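Local atomic coordinates of UV damage endonuclease (Sulfolobus acidocaldarius, PDB entry 3TC3), a protein that probably cuts DNA at ultraviolet-induced and other lesions during excision repair, as a manganese-binding endonuclease built on a TIM barrel. Residues L128-R132 against E133-R137; S139-E142 against L143-H146; E271-R274 against R275-E279; E293-A296 against L297-V300; S238-R241 against R242-D246. One frame throughout, in Å; residues are numbered along the deposited sequence. Where two conformers were deposited one is given.

Interaction 1: L128-R132 against E133-R137; sequences LNSVR and EEVVR
Arg132 and Glu134 are joined by a salt bridge at the start of helix 133-153, Arg132 NE giving its N-H to Glu134 OE2 over 2.9 Å. The bond is nearly straight (166°): OE2 lies at the edge of the guanidinium, close to its plane, and is met on its syn side, while guanidinium and carboxylate stand almost perpendicular. Both chains bend and run alongside each other in the same direction. Arg132 folds at chi3 (70°), and Glu134 holds CG between its backbone N and carbonyl carbon before turning at chi2 (-82°). Val135 adds an apolar flank, its CG2 3.7 Å from Arg132 CB, and Val135 CB sits 3.4 Å from Ser130 OG.

Behind these side chains the backbone sets the positions. Arg132 is the N-cap residue, and its O accepts from Val136 N at 3.1 Å and, weakly, from Val135 N. Just upstream, Ser130 OG takes the N-H of Arg132 at 3.0 Å, an ST turn that shapes the approach to the helix. A water accepts from Glu133 N at 2.8 Å and reaches back weakly to Val131 O.

The loop that follows strand 117-120 rests here on helix 170-181, with Leu128 against Phe177 and Val131 against Arg176, while Asn180 both touches Val136 and donates to Leu128 O as helix 133-153 begins.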
loop_
_atom_site.group_PDB
_atom_site.type_symbol
_atom_site.label_atom_id
_atom_site.label_comp_id
_atom_site.label_asym_id
_atom_site.label_seq_id
_atom_site.Cartn_x
_atom_site.Cartn_y
_atom_site.Cartn_z
ATOM N N LEU A 128 5.994 -2.310 -13.754
ATOM C CA LEU A 128 7.221 -1.501 -13.960
ATOM C C LEU A 128 8.173 -2.288 -14.854
ATOM O O LEU A 128 8.983 -1.657 -15.545
ATOM C CB LEU A 128 7.856 -1.179 -12.578
ATOM C CG LEU A 128 9.199 -0.404 -12.780
ATOM C CD1 LEU A 128 8.968 1.001 -13.392
ATOM C CD2 LEU A 128 9.699 -0.213 -11.364
ATOM N N ASN A 129 8.057 -3.632 -14.839
ATOM C CA ASN A 129 8.983 -4.457 -15.634
ATOM C C ASN A 129 8.321 -4.969 -16.903
ATOM O O ASN A 129 8.726 -6.000 -17.522
ATOM C CB ASN A 129 9.451 -5.648 -14.803
ATOM C CG ASN A 129 8.372 -6.685 -14.628
ATOM O OD1 ASN A 129 7.183 -6.427 -14.846
ATOM N ND2 ASN A 129 8.809 -7.943 -14.377
ATOM N N SER A 130 7.280 -4.312 -17.390
ATOM C CA SER A 130 6.695 -4.763 -18.676
ATOM C C SER A 130 7.679 -4.763 -19.834
ATOM O O SER A 130 8.576 -3.929 -19.888
ATOM C CB SER A 130 5.574 -3.755 -19.091
ATOM O OG SER A 130 4.893 -4.234 -20.276
ATOM N N VAL A 131 7.494 -5.690 -20.755
ATOM C CA VAL A 131 8.278 -5.625 -22.005
ATOM C C VAL A 131 7.770 -4.569 -22.993
ATOM O O VAL A 131 8.442 -4.252 -23.986
ATOM C CB VAL A 131 8.319 -7.010 -22.727
ATOM C CG1 VAL A 131 8.895 -8.137 -21.852
ATOM C CG2 VAL A 131 6.955 -7.446 -23.202
ATOM N N ARG A 132 6.614 -3.978 -22.706
ATOM C CA ARG A 132 5.996 -3.021 -23.599
ATOM C C ARG A 132 6.337 -1.624 -23.137
ATOM O O ARG A 132 5.937 -1.187 -22.012
ATOM C CB ARG A 132 4.500 -3.205 -23.580
ATOM C CG ARG A 132 4.120 -4.569 -23.988
ATOM C CD ARG A 132 2.597 -4.781 -24.097
ATOM N NE ARG A 132 1.977 -4.083 -25.227
ATOM C CZ ARG A 132 1.728 -4.655 -26.413
ATOM N NH1 ARG A 132 2.110 -5.933 -26.634
ATOM N NH2 ARG A 132 1.114 -3.978 -27.385
ATOM N N GLU A 133 7.028 -0.876 -24.001
ATOM C CA GLU A 133 7.465 0.466 -23.593
ATOM C C GLU A 133 6.315 1.368 -23.149
ATOM O O GLU A 133 6.490 2.172 -22.227
ATOM C CB GLU A 133 8.184 1.122 -24.766
ATOM C CG GLU A 133 8.823 2.457 -24.413
ATOM C CD GLU A 133 9.736 2.914 -25.558
ATOM O OE1 GLU A 133 9.483 2.468 -26.718
ATOM O OE2 GLU A 133 10.716 3.675 -25.296
ATOM N N GLU A 134 5.166 1.287 -23.813
ATOM C CA GLU A 134 4.092 2.194 -23.474
ATOM C C GLU A 134 3.521 1.805 -22.104
ATOM O O GLU A 134 2.941 2.649 -21.417
ATOM C CB GLU A 134 3.032 2.123 -24.572
ATOM C CG GLU A 134 2.060 1.037 -24.581
ATOM C CD GLU A 134 2.549 -0.301 -25.203
ATOM O OE1 GLU A 134 3.722 -0.351 -25.756
ATOM O OE2 GLU A 134 1.639 -1.253 -25.118
ATOM N N VAL A 135 3.604 0.523 -21.724
ATOM C CA VAL A 135 3.061 0.085 -20.410
ATOM C C VAL A 135 4.002 0.570 -19.295
ATOM O O VAL A 135 3.540 1.029 -18.245
ATOM C CB VAL A 135 2.896 -1.451 -20.340
ATOM C CG1 VAL A 135 2.500 -1.896 -18.888
ATOM C CG2 VAL A 135 1.837 -1.933 -21.350
ATOM N N VAL A 136 5.314 0.529 -19.556
ATOM C CA VAL A 136 6.325 1.066 -18.616
ATOM C C VAL A 136 6.046 2.578 -18.438
ATOM O O VAL A 136 5.973 3.087 -17.289
ATOM C CB VAL A 136 7.747 0.824 -19.111
ATOM C CG1 VAL A 136 8.722 1.475 -18.077
ATOM C CG2 VAL A 136 8.006 -0.703 -19.150
ATOM N N ARG A 137 5.863 3.279 -19.556
ATOM C CA ARG A 137 5.605 4.676 -19.497
ATOM C C ARG A 137 4.347 5.004 -18.668
ATOM O O ARG A 137 4.347 5.933 -17.833
ATOM C CB ARG A 137 5.428 5.262 -20.936
ATOM C CG ARG A 137 5.420 6.762 -21.047
ATOM C CD ARG A 137 6.226 7.127 -22.364
ATOM N NE ARG A 137 5.725 6.424 -23.553
ATOM C CZ ARG A 137 6.387 5.541 -24.297
ATOM N NH1 ARG A 137 7.635 5.200 -23.994
ATOM N NH2 ARG A 137 5.781 4.992 -25.348
HETATM O O HOH W 1 7.866 -1.946 -26.500
#

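Interaction 2: S139-E142 against L143-H146; sequences SIME and LKYH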
loop_
_atom_site.group_PDB
_atom_site.type_symbol
_atom_site.label_atom_id
_atom_site.label_comp_id
_atom_site.label_asym_id
_atom_site.label_seq_id
_atom_site.Cartn_x
_atom_site.Cartn_y
_atom_site.Cartn_z
ATOM N N SER A 139 2.895 3.199 -16.505
ATOM C CA SER A 139 3.099 2.768 -15.113
ATOM C C SER A 139 3.894 3.837 -14.327
ATOM O O SER A 139 3.570 4.123 -13.178
ATOM C CB SER A 139 3.894 1.449 -15.083
ATOM O OG SER A 139 3.068 0.446 -15.705
ATOM N N ILE A 140 4.950 4.404 -14.953
ATOM C CA ILE A 140 5.730 5.475 -14.302
ATOM C C ILE A 140 4.875 6.712 -14.075
ATOM O O ILE A 140 4.957 7.309 -13.058
ATOM C CB ILE A 140 6.981 5.732 -15.146
ATOM C CG1 ILE A 140 7.883 4.506 -14.993
ATOM C CG2 ILE A 140 7.713 7.009 -14.551
ATOM C CD1 ILE A 140 9.251 4.548 -15.878
ATOM N N MET A 141 4.006 7.056 -15.030
ATOM C CA MET A 141 3.024 8.155 -14.839
ATOM C C MET A 141 2.165 7.922 -13.605
ATOM O O MET A 141 1.943 8.897 -12.817
ATOM C CB MET A 141 2.165 8.457 -16.095
ATOM C CG MET A 141 3.022 8.989 -17.193
ATOM S SD MET A 141 3.967 10.562 -16.875
ATOM C CE MET A 141 5.601 10.161 -15.927
ATOM N N GLU A 142 1.688 6.673 -13.427
ATOM C CA GLU A 142 0.859 6.403 -12.236
ATOM C C GLU A 142 1.707 6.537 -10.951
ATOM O O GLU A 142 1.252 7.077 -9.943
ATOM C CB GLU A 142 0.218 5.043 -12.439
ATOM C CG GLU A 142 -0.773 4.659 -11.339
ATOM C CD GLU A 142 -1.988 5.546 -11.134
ATOM O OE1 GLU A 142 -2.253 6.534 -11.857
ATOM O OE2 GLU A 142 -2.749 5.178 -10.227
ATOM N N LEU A 143 2.929 6.003 -11.014
ATOM C CA LEU A 143 3.860 6.149 -9.856
ATOM C C LEU A 143 4.195 7.605 -9.550
ATOM O O LEU A 143 4.201 7.978 -8.339
ATOM C CB LEU A 143 5.155 5.329 -10.120
ATOM C CG LEU A 143 4.939 3.831 -10.040
ATOM C CD1 LEU A 143 6.209 3.147 -10.605
ATOM C CD2 LEU A 143 4.527 3.322 -8.665
ATOM N N LYS A 144 4.363 8.423 -10.601
ATOM C CA LYS A 144 4.640 9.859 -10.404
ATOM C C LYS A 144 3.458 10.554 -9.715
ATOM O O LYS A 144 3.647 11.333 -8.780
ATOM C CB LYS A 144 4.849 10.482 -11.785
ATOM C CG LYS A 144 4.963 11.965 -11.631
ATOM C CD LYS A 144 5.189 12.641 -12.979
ATOM C CE LYS A 144 5.505 14.157 -12.750
ATOM N NZ LYS A 144 4.335 14.853 -12.189
ATOM N N TYR A 145 2.198 10.179 -10.061
ATOM C CA TYR A 145 1.072 10.754 -9.319
ATOM C C TYR A 145 1.083 10.375 -7.830
ATOM O O TYR A 145 0.783 11.224 -6.977
ATOM C CB TYR A 145 -0.274 10.266 -9.989
ATOM C CG TYR A 145 -1.463 10.129 -9.046
ATOM C CD1 TYR A 145 -1.891 11.182 -8.228
ATOM C CD2 TYR A 145 -2.153 8.875 -8.964
ATOM C CE1 TYR A 145 -2.953 11.031 -7.300
ATOM C CE2 TYR A 145 -3.223 8.753 -8.114
ATOM C CZ TYR A 145 -3.611 9.838 -7.286
ATOM O OH TYR A 145 -4.616 9.711 -6.377
ATOM N N HIS A 146 1.440 9.129 -7.542
ATOM C CA HIS A 146 1.496 8.735 -6.130
ATOM C C HIS A 146 2.545 9.508 -5.349
ATOM O O HIS A 146 2.267 9.957 -4.260
ATOM C CB HIS A 146 1.748 7.210 -6.027
ATOM C CG HIS A 146 0.499 6.377 -6.364
ATOM N ND1 HIS A 146 -0.051 6.297 -7.637
ATOM C CD2 HIS A 146 -0.363 5.681 -5.510
ATOM C CE1 HIS A 146 -1.200 5.531 -7.558
ATOM N NE2 HIS A 146 -1.361 5.154 -6.289
#
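Glu142 and His146 are linked by two hydrogen bonds to a single oxygen. Glu142 O accepts from His146 ND1 at 2.8 Å and from His146 N at 3.2 Å, the two donors arriving from opposite faces of the carbonyl plane. The imidazole comes in edge-on, with ND1 well above that plane (43° out of it); placing CG beside the backbone N (chi1 -75°) is what folds the ring back along the helix. The other bonds are ordinary helical ones, including Leu143 N to Ser139 O at 2.9 Å and Lys144 N to Ile140 O at 2.8 Å.

A close polar approach, not a conventional hydrogen bond, brings Glu142 OE2 to 3.1 Å from His146 CE1, with carboxylate and imidazole planes 72° apart. Glu142 OE1 lies 3.7 Å from Tyr145 CD2, at the edge of the phenol ring, and bonds Ser88; His146 NE2 and Tyr145 OH both reach Ser81.

Between the two segments the apolar share is small: Met141 CE lies 3.9 Å from Lys144 CD, the two chains side by side, and Lys144 NZ continues to a salt bridge with Asp148. Leu143 turns inward onto Ile159 and Ile161, as expected of the helix in a beta-alpha-beta unit of a TIM barrel, here strand 117-120, helix 133-153 and strand 158-162.

Interaction 3: E271-R274 against R275-E279; sequences ENFR and RFVNE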
loop_
_atom_site.group_PDB
_atom_site.type_symbol
_atom_site.label_atom_id
_atom_site.label_comp_id
_atom_site.label_asym_id
_atom_site.label_seq_id
_atom_site.Cartn_x
_atom_site.Cartn_y
_atom_site.Cartn_z
ATOM N N GLU A 271 -8.514 -15.767 16.271
ATOM C CA GLU A 271 -7.508 -16.740 16.702
ATOM C C GLU A 271 -6.341 -16.828 15.692
ATOM O O GLU A 271 -5.190 -17.035 16.088
ATOM C CB GLU A 271 -8.185 -18.125 16.918
ATOM C CG GLU A 271 -9.664 -18.063 17.532
ATOM C CD GLU A 271 -9.684 -17.365 18.840
ATOM O OE1 GLU A 271 -8.686 -17.592 19.562
ATOM O OE2 GLU A 271 -10.642 -16.582 19.155
ATOM N N ASN A 272 -6.630 -16.732 14.386
ATOM C CA ASN A 272 -5.566 -16.708 13.364
ATOM C C ASN A 272 -4.677 -15.486 13.592
ATOM O O ASN A 272 -3.457 -15.569 13.488
ATOM C CB ASN A 272 -6.138 -16.728 11.937
ATOM C CG ASN A 272 -6.717 -18.065 11.571
ATOM O OD1 ASN A 272 -6.323 -19.089 12.110
ATOM N ND2 ASN A 272 -7.639 -18.068 10.664
ATOM N N PHE A 273 -5.310 -14.344 13.858
ATOM C CA PHE A 273 -4.526 -13.126 14.050
ATOM C C PHE A 273 -3.658 -13.215 15.281
ATOM O O PHE A 273 -2.480 -12.813 15.236
ATOM C CB PHE A 273 -5.490 -11.884 14.071
ATOM C CG PHE A 273 -4.753 -10.588 14.174
ATOM C CD1 PHE A 273 -4.022 -10.110 13.092
ATOM C CD2 PHE A 273 -4.745 -9.885 15.386
ATOM C CE1 PHE A 273 -3.288 -8.879 13.230
ATOM C CE2 PHE A 273 -4.057 -8.676 15.511
ATOM C CZ PHE A 273 -3.331 -8.161 14.426
ATOM N N ARG A 274 -4.266 -13.729 16.355
ATOM C CA ARG A 274 -3.458 -13.947 17.587
ATOM C C ARG A 274 -2.270 -14.875 17.303
ATOM O O ARG A 274 -1.145 -14.626 17.791
ATOM C CB ARG A 274 -4.342 -14.526 18.693
ATOM C CG ARG A 274 -5.244 -13.490 19.297
ATOM C CD ARG A 274 -6.256 -14.179 20.239
ATOM N NE ARG A 274 -7.057 -13.203 20.931
ATOM C CZ ARG A 274 -6.692 -12.606 22.048
ATOM N NH1 ARG A 274 -5.500 -12.856 22.596
ATOM N NH2 ARG A 274 -7.529 -11.703 22.562
ATOM N N ARG A 275 -2.443 -15.935 16.537
ATOM C CA ARG A 275 -1.323 -16.840 16.274
ATOM C C ARG A 275 -0.234 -16.139 15.482
ATOM O O ARG A 275 0.992 -16.319 15.735
ATOM C CB ARG A 275 -1.783 -18.054 15.514
ATOM C CG ARG A 275 -1.967 -19.314 16.392
ATOM C CD ARG A 275 -2.234 -20.543 15.510
ATOM N NE ARG A 275 -3.677 -20.705 15.443
ATOM C CZ ARG A 275 -4.418 -20.447 14.383
ATOM N NH1 ARG A 275 -3.831 -20.021 13.254
ATOM N NH2 ARG A 275 -5.752 -20.599 14.454
ATOM N N PHE A 276 -0.637 -15.266 14.554
ATOM C CA PHE A 276 0.319 -14.501 13.816
ATOM C C PHE A 276 1.103 -13.514 14.693
ATOM O O PHE A 276 2.337 -13.398 14.582
ATOM C CB PHE A 276 -0.471 -13.726 12.713
ATOM C CG PHE A 276 0.422 -12.982 11.797
ATOM C CD1 PHE A 276 1.046 -13.677 10.734
ATOM C CD2 PHE A 276 0.631 -11.636 11.951
ATOM C CE1 PHE A 276 1.852 -13.053 9.843
ATOM C CE2 PHE A 276 1.530 -10.943 10.998
ATOM C CZ PHE A 276 2.181 -11.698 10.019
ATOM N N VAL A 277 0.405 -12.735 15.478
ATOM C CA VAL A 277 1.116 -11.668 16.199
ATOM C C VAL A 277 2.004 -12.287 17.307
ATOM O O VAL A 277 2.919 -11.604 17.749
ATOM C CB VAL A 277 0.211 -10.623 16.836
ATOM C CG1 VAL A 277 -0.492 -9.763 15.765
ATOM C CG2 VAL A 277 -0.753 -11.221 17.722
ATOM N N ASN A 278 1.626 -13.470 17.803
ATOM C CA ASN A 278 2.397 -13.996 18.939
ATOM C C ASN A 278 3.806 -14.349 18.443
ATOM O O ASN A 278 4.715 -14.504 19.269
ATOM C CB ASN A 278 1.640 -15.119 19.739
ATOM C CG ASN A 278 0.624 -14.547 20.763
ATOM O OD1 ASN A 278 1.015 -13.849 21.695
ATOM N ND2 ASN A 278 -0.689 -14.826 20.569
ATOM N N GLU A 279 3.987 -14.426 17.135
ATOM C CA GLU A 279 5.242 -14.742 16.453
ATOM C C GLU A 279 6.098 -13.501 16.133
ATOM O O GLU A 279 7.305 -13.584 15.963
ATOM C CB GLU A 279 4.932 -15.491 15.139
ATOM C CG GLU A 279 4.246 -16.821 15.305
ATOM C CD GLU A 279 5.152 -17.830 15.984
ATOM O OE1 GLU A 279 6.338 -17.883 15.605
ATOM O OE2 GLU A 279 4.692 -18.538 16.908
HETATM O O HOH W 2 -3.136 -14.689 22.272
#
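Asn272 and Arg275 lie side by side and point the same way, with amide and guanidinium planes 67° apart. The guanidinium meets Asn272 OD1 end-on: Arg275 NH2 is 2.8 Å and Arg275 NH1 2.9 Å from that one oxygen, reaching it from opposite faces of the amide plane. A bend at chi3 (-95°) brings the group back over its own helix, where Glu271 O sits above the centre of one guanidinium face. Asn272 ND2, the other arm of the amide, binds Glu254.

Phe273 and Val277 pair quite differently. Val277 CG1 stands over one face of the phenyl ring, 3.9 Å from the centroid of Phe273 and displaced toward CZ, a CH-pi contact. Tyr252 meets both Phe273 and Phe276 edge to face, tying the helix to strand 249-252.

One side of helix 270-279 is thus apolar and buried, the other polar. Because both N-H groups are aimed at one acceptor, each bond is bent, and the positive charge probably polarises the neutral amide oxygen.

Interaction 4: E293-A296 against L297-V300; sequences EISA and LKAV
Helix 293-305, which follows the last strand of the TIM barrel, brings Glu293-Ala296 against Leu297-Val300 in its opening turns. Four successive bonds of the i to i+4 kind define the helix here. Leu297 N donates to Glu293 O at 2.9 Å, Lys298 N to Ile294 O at 3.2 Å, Ala299 N to Ser295 O at 2.8 Å and Val300 N to Ala296 O at 2.9 Å; in each the donor is tilted modestly from the carbonyl plane.

The helix packs across the seam where the barrel closes. Ala296 and Ala299 touch Val24 of strand 22-27, and Ala299 and Ser295 also touch Leu287 of strand 283-287; the short side chains let the helix sit near both strands. Polar groups on its flanks are satisfied from the loops: the Glu293 carboxylate bonds Ser32 and Tyr31, while Ser295 OG and Lys298 NZ both reach Thr267. Ser295 also bonds Asp291, and its side chain is about 9 Å from that of Glu288, a manganese ligand.

Within the helix, side-chain carbons lean over carbonyl oxygens one turn back. Lys298, extended beyond CG, rests that carbon 3.4 Å from Ile294 O. Leu297 CG, beside its backbone N (chi1 -64°), comes to 3.3 Å of Glu293 O, and Val300 CG2 reaches the same separation, 3.3 Å, from Ala296 O.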
loop_
_atom_site.group_PDB
_atom_site.type_symbol
_atom_site.label_atom_id
_atom_site.label_comp_id
_atom_site.label_asym_id
_atom_site.label_seq_id
_atom_site.Cartn_x
_atom_site.Cartn_y
_atom_site.Cartn_z
ATOM N N GLU A 293 -12.173 -1.184 8.529
ATOM C CA GLU A 293 -11.987 -0.680 9.913
ATOM C C GLU A 293 -12.565 -1.648 10.989
ATOM O O GLU A 293 -12.098 -1.609 12.104
ATOM C CB GLU A 293 -12.628 0.735 10.131
ATOM C CG GLU A 293 -14.175 0.701 10.140
ATOM C CD GLU A 293 -14.858 0.462 8.769
ATOM O OE1 GLU A 293 -14.237 0.476 7.652
ATOM O OE2 GLU A 293 -16.102 0.302 8.796
ATOM N N ILE A 294 -13.551 -2.472 10.619
ATOM C CA ILE A 294 -14.152 -3.393 11.614
ATOM C C ILE A 294 -13.059 -4.443 12.038
ATOM O O ILE A 294 -12.870 -4.713 13.239
ATOM C CB ILE A 294 -15.390 -4.034 11.038
ATOM C CG1 ILE A 294 -16.496 -2.966 10.723
ATOM C CG2 ILE A 294 -15.888 -5.227 12.024
ATOM C CD1 ILE A 294 -17.419 -2.609 11.791
ATOM N N SER A 295 -12.270 -4.965 11.074
ATOM C CA SER A 295 -11.162 -5.776 11.426
ATOM C C SER A 295 -10.058 -4.999 12.131
ATOM O O SER A 295 -9.376 -5.591 12.990
ATOM C CB SER A 295 -10.579 -6.542 10.206
ATOM O OG SER A 295 -11.393 -7.676 9.956
ATOM N N ALA A 296 -9.830 -3.719 11.773
ATOM C CA ALA A 296 -8.803 -2.957 12.452
ATOM C C ALA A 296 -9.164 -2.791 13.925
ATOM O O ALA A 296 -8.265 -2.895 14.778
ATOM C CB ALA A 296 -8.660 -1.602 11.809
ATOM N N LEU A 297 -10.459 -2.641 14.207
ATOM C CA LEU A 297 -10.888 -2.592 15.624
ATOM C C LEU A 297 -10.645 -3.878 16.343
ATOM O O LEU A 297 -10.202 -3.821 17.493
ATOM C CB LEU A 297 -12.350 -2.173 15.768
ATOM C CG LEU A 297 -12.571 -0.730 15.270
ATOM C CD1 LEU A 297 -14.051 -0.457 15.235
ATOM C CD2 LEU A 297 -11.818 0.296 16.125
ATOM N N LYS A 298 -10.857 -5.027 15.672
ATOM C CA LYS A 298 -10.643 -6.337 16.317
ATOM C C LYS A 298 -9.133 -6.427 16.557
ATOM O O LYS A 298 -8.683 -6.861 17.649
ATOM C CB LYS A 298 -11.097 -7.444 15.372
ATOM C CG LYS A 298 -12.630 -7.624 15.001
ATOM C CD LYS A 298 -12.713 -8.771 13.845
ATOM C CE LYS A 298 -14.064 -9.363 13.608
ATOM N NZ LYS A 298 -13.744 -10.570 12.750
ATOM N N ALA A 299 -8.292 -5.994 15.578
ATOM C CA ALA A 299 -6.869 -6.159 15.811
ATOM C C ALA A 299 -6.305 -5.252 16.940
ATOM O O ALA A 299 -5.423 -5.681 17.682
ATOM C CB ALA A 299 -6.120 -5.893 14.462
ATOM N N VAL A 300 -6.832 -4.009 17.052
ATOM C CA VAL A 300 -6.380 -3.105 18.114
ATOM C C VAL A 300 -6.716 -3.783 19.478
ATOM O O VAL A 300 -5.843 -3.766 20.368
ATOM C CB VAL A 300 -7.137 -1.779 17.950
ATOM C CG1 VAL A 300 -7.025 -0.933 19.237
ATOM C CG2 VAL A 300 -6.535 -0.977 16.884
#

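Interaction 5: S238-R241 against R242-D246; sequences SLVR and RTWKD
As helix 233-241 gives way to the loop before strand 249-252, Val240 O accepts from Thr243 N at 2.9 Å and a type I beta turn from Arg241 to Trp244 follows, with Trp244 N donating to Arg241 O at 3.1 Å.

Thr243 reinforces the first of these bonds with its hydroxyl. With OG1 between the backbone N and the carbonyl carbon (chi1 70°), it donates to Val240 O at 2.7 Å, lying in the carbonyl plane on a lone pair, whereas the backbone N of Thr243 stands 52° out of that plane. The indole of Trp244 comes to the same oxygen edge-on, CD1 being 3.2 Å from Val240 O. The indole runs alongside the Val240 side chain, with Trp244 NE1 4.0 Å from Val240 CG1, and NE1 itself donates to Val217 O. On the outer side Arg242 CG rests 3.4 Å from Ser238 O, and the Arg242 side chain crosses that of Leu239, with Arg242 NH2 3.9 Å from Leu239 CD2.

The chemistry is that of a shared acceptor: two hydrogen bonds grip Val240 O while a ring C-H edge lies beside it. Since Thr243 OG1 spends its proton there, it can accept from Val217 N, and together with Trp244 it fastens this turn to strand 217-220.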
loop_
_atom_site.group_PDB
_atom_site.type_symbol
_atom_site.label_atom_id
_atom_site.label_comp_id
_atom_site.label_asym_id
_atom_site.label_seq_id
_atom_site.Cartn_x
_atom_site.Cartn_y
_atom_site.Cartn_z
ATOM N N SER A 238 12.330 -12.297 9.276
ATOM C CA SER A 238 13.609 -11.843 9.685
ATOM C C SER A 238 14.384 -11.384 8.450
ATOM O O SER A 238 15.122 -10.420 8.505
ATOM C CB SER A 238 14.354 -12.988 10.322
ATOM O OG SER A 238 15.692 -12.619 10.466
ATOM N N LEU A 239 14.260 -12.156 7.369
ATOM C CA LEU A 239 14.928 -11.819 6.098
ATOM C C LEU A 239 14.425 -10.449 5.572
ATOM O O LEU A 239 15.244 -9.563 5.229
ATOM C CB LEU A 239 14.682 -12.910 5.068
ATOM C CG LEU A 239 15.532 -14.197 5.269
ATOM C CD1 LEU A 239 14.935 -15.234 4.362
ATOM C CD2 LEU A 239 16.964 -14.010 4.848
ATOM N N VAL A 240 13.113 -10.294 5.522
ATOM C CA VAL A 240 12.571 -9.065 5.005
ATOM C C VAL A 240 12.865 -7.855 5.894
ATOM O O VAL A 240 13.136 -6.723 5.391
ATOM C CB VAL A 240 11.040 -9.302 4.771
ATOM C CG1 VAL A 240 10.325 -8.026 4.962
ATOM C CG2 VAL A 240 10.777 -10.093 3.530
ATOM N N ARG A 241 12.930 -8.061 7.254
ATOM C CA ARG A 241 13.326 -6.925 8.153
ATOM C C ARG A 241 14.634 -6.197 7.794
ATOM O O ARG A 241 14.740 -4.973 7.923
ATOM C CB ARG A 241 13.370 -7.391 9.649
ATOM C CG ARG A 241 13.641 -6.333 10.676
ATOM C CD ARG A 241 13.774 -7.008 12.098
ATOM N NE ARG A 241 12.503 -7.655 12.469
ATOM C CZ ARG A 241 11.383 -7.028 12.867
ATOM N NH1 ARG A 241 11.300 -5.689 12.905
ATOM N NH2 ARG A 241 10.327 -7.779 13.149
ATOM N N ARG A 242 15.633 -6.953 7.369
ATOM C CA ARG A 242 16.943 -6.411 7.027
ATOM C C ARG A 242 16.890 -5.515 5.751
ATOM O O ARG A 242 17.843 -4.802 5.462
ATOM C CB ARG A 242 17.915 -7.577 6.902
ATOM C CG ARG A 242 17.870 -8.363 8.183
ATOM C CD ARG A 242 19.091 -9.271 8.364
ATOM N NE ARG A 242 19.572 -9.903 7.124
ATOM C CZ ARG A 242 19.505 -11.215 6.859
ATOM N NH1 ARG A 242 18.986 -12.071 7.747
ATOM N NH2 ARG A 242 19.954 -11.672 5.688
ATOM N N THR A 243 15.773 -5.545 5.002
ATOM C CA THR A 243 15.643 -4.696 3.827
ATOM C C THR A 243 15.073 -3.341 4.135
ATOM O O THR A 243 15.036 -2.511 3.253
ATOM C CB THR A 243 14.830 -5.320 2.701
ATOM O OG1 THR A 243 13.450 -5.380 3.102
ATOM C CG2 THR A 243 15.310 -6.785 2.416
ATOM N N TRP A 244 14.710 -3.115 5.410
ATOM C CA TRP A 244 14.149 -1.803 5.816
ATOM C C TRP A 244 15.149 -1.046 6.631
ATOM O O TRP A 244 15.770 -1.613 7.517
ATOM C CB TRP A 244 12.858 -1.988 6.633
ATOM C CG TRP A 244 11.768 -2.551 5.817
ATOM C CD1 TRP A 244 11.600 -3.876 5.482
ATOM C CD2 TRP A 244 10.580 -1.864 5.361
ATOM N NE1 TRP A 244 10.406 -4.040 4.741
ATOM C CE2 TRP A 244 9.767 -2.870 4.649
ATOM C CE3 TRP A 244 10.145 -0.556 5.381
ATOM C CZ2 TRP A 244 8.580 -2.551 3.978
ATOM C CZ3 TRP A 244 8.920 -0.263 4.745
ATOM C CH2 TRP A 244 8.178 -1.241 4.052
ATOM N N LYS A 245 15.150 0.254 6.466
ATOM C CA LYS A 245 16.005 1.042 7.373
ATOM C C LYS A 245 15.205 1.381 8.641
ATOM O O LYS A 245 15.755 1.493 9.733
ATOM C CB LYS A 245 16.564 2.277 6.645
ATOM C CG LYS A 245 17.913 1.910 5.997
ATOM C CD LYS A 245 18.462 2.984 5.086
ATOM C CE LYS A 245 19.548 2.382 4.185
ATOM N NZ LYS A 245 18.843 1.722 3.035
ATOM N N ASP A 246 13.874 1.478 8.472
ATOM C CA ASP A 246 12.961 1.788 9.584
ATOM C C ASP A 246 12.108 0.533 9.921
ATOM O O ASP A 246 12.449 -0.580 9.535
ATOM C CB ASP A 246 12.092 3.036 9.254
ATOM C CG ASP A 246 11.488 2.998 7.851
ATOM O OD1 ASP A 246 11.637 1.977 7.154
ATOM O OD2 ASP A 246 10.862 3.993 7.406
#

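Along the chain the contacts come in the order 1, 2, 5, 3, 4, each within one continuous run; all are in series, and none nests in or crosses another. Interaction 1 closes the loop after strand 117-120 into helix 133-153, and interaction 2 continues on that helix, the two touching through Leu128 CD1 and Ile140 CG1 at 4.0 Å. Interaction 5 then turns helix 233-241 toward strand 249-252. Interaction 3 occupies the next helix, 270-279, its nearest atoms about 7 Å from interaction 5, and meets interaction 4 where Phe273 CZ packs on Ala299 CB at 3.6 Å. Interactions 3 and 4 lie on the opposite side of the chain's centre from 1 and 2.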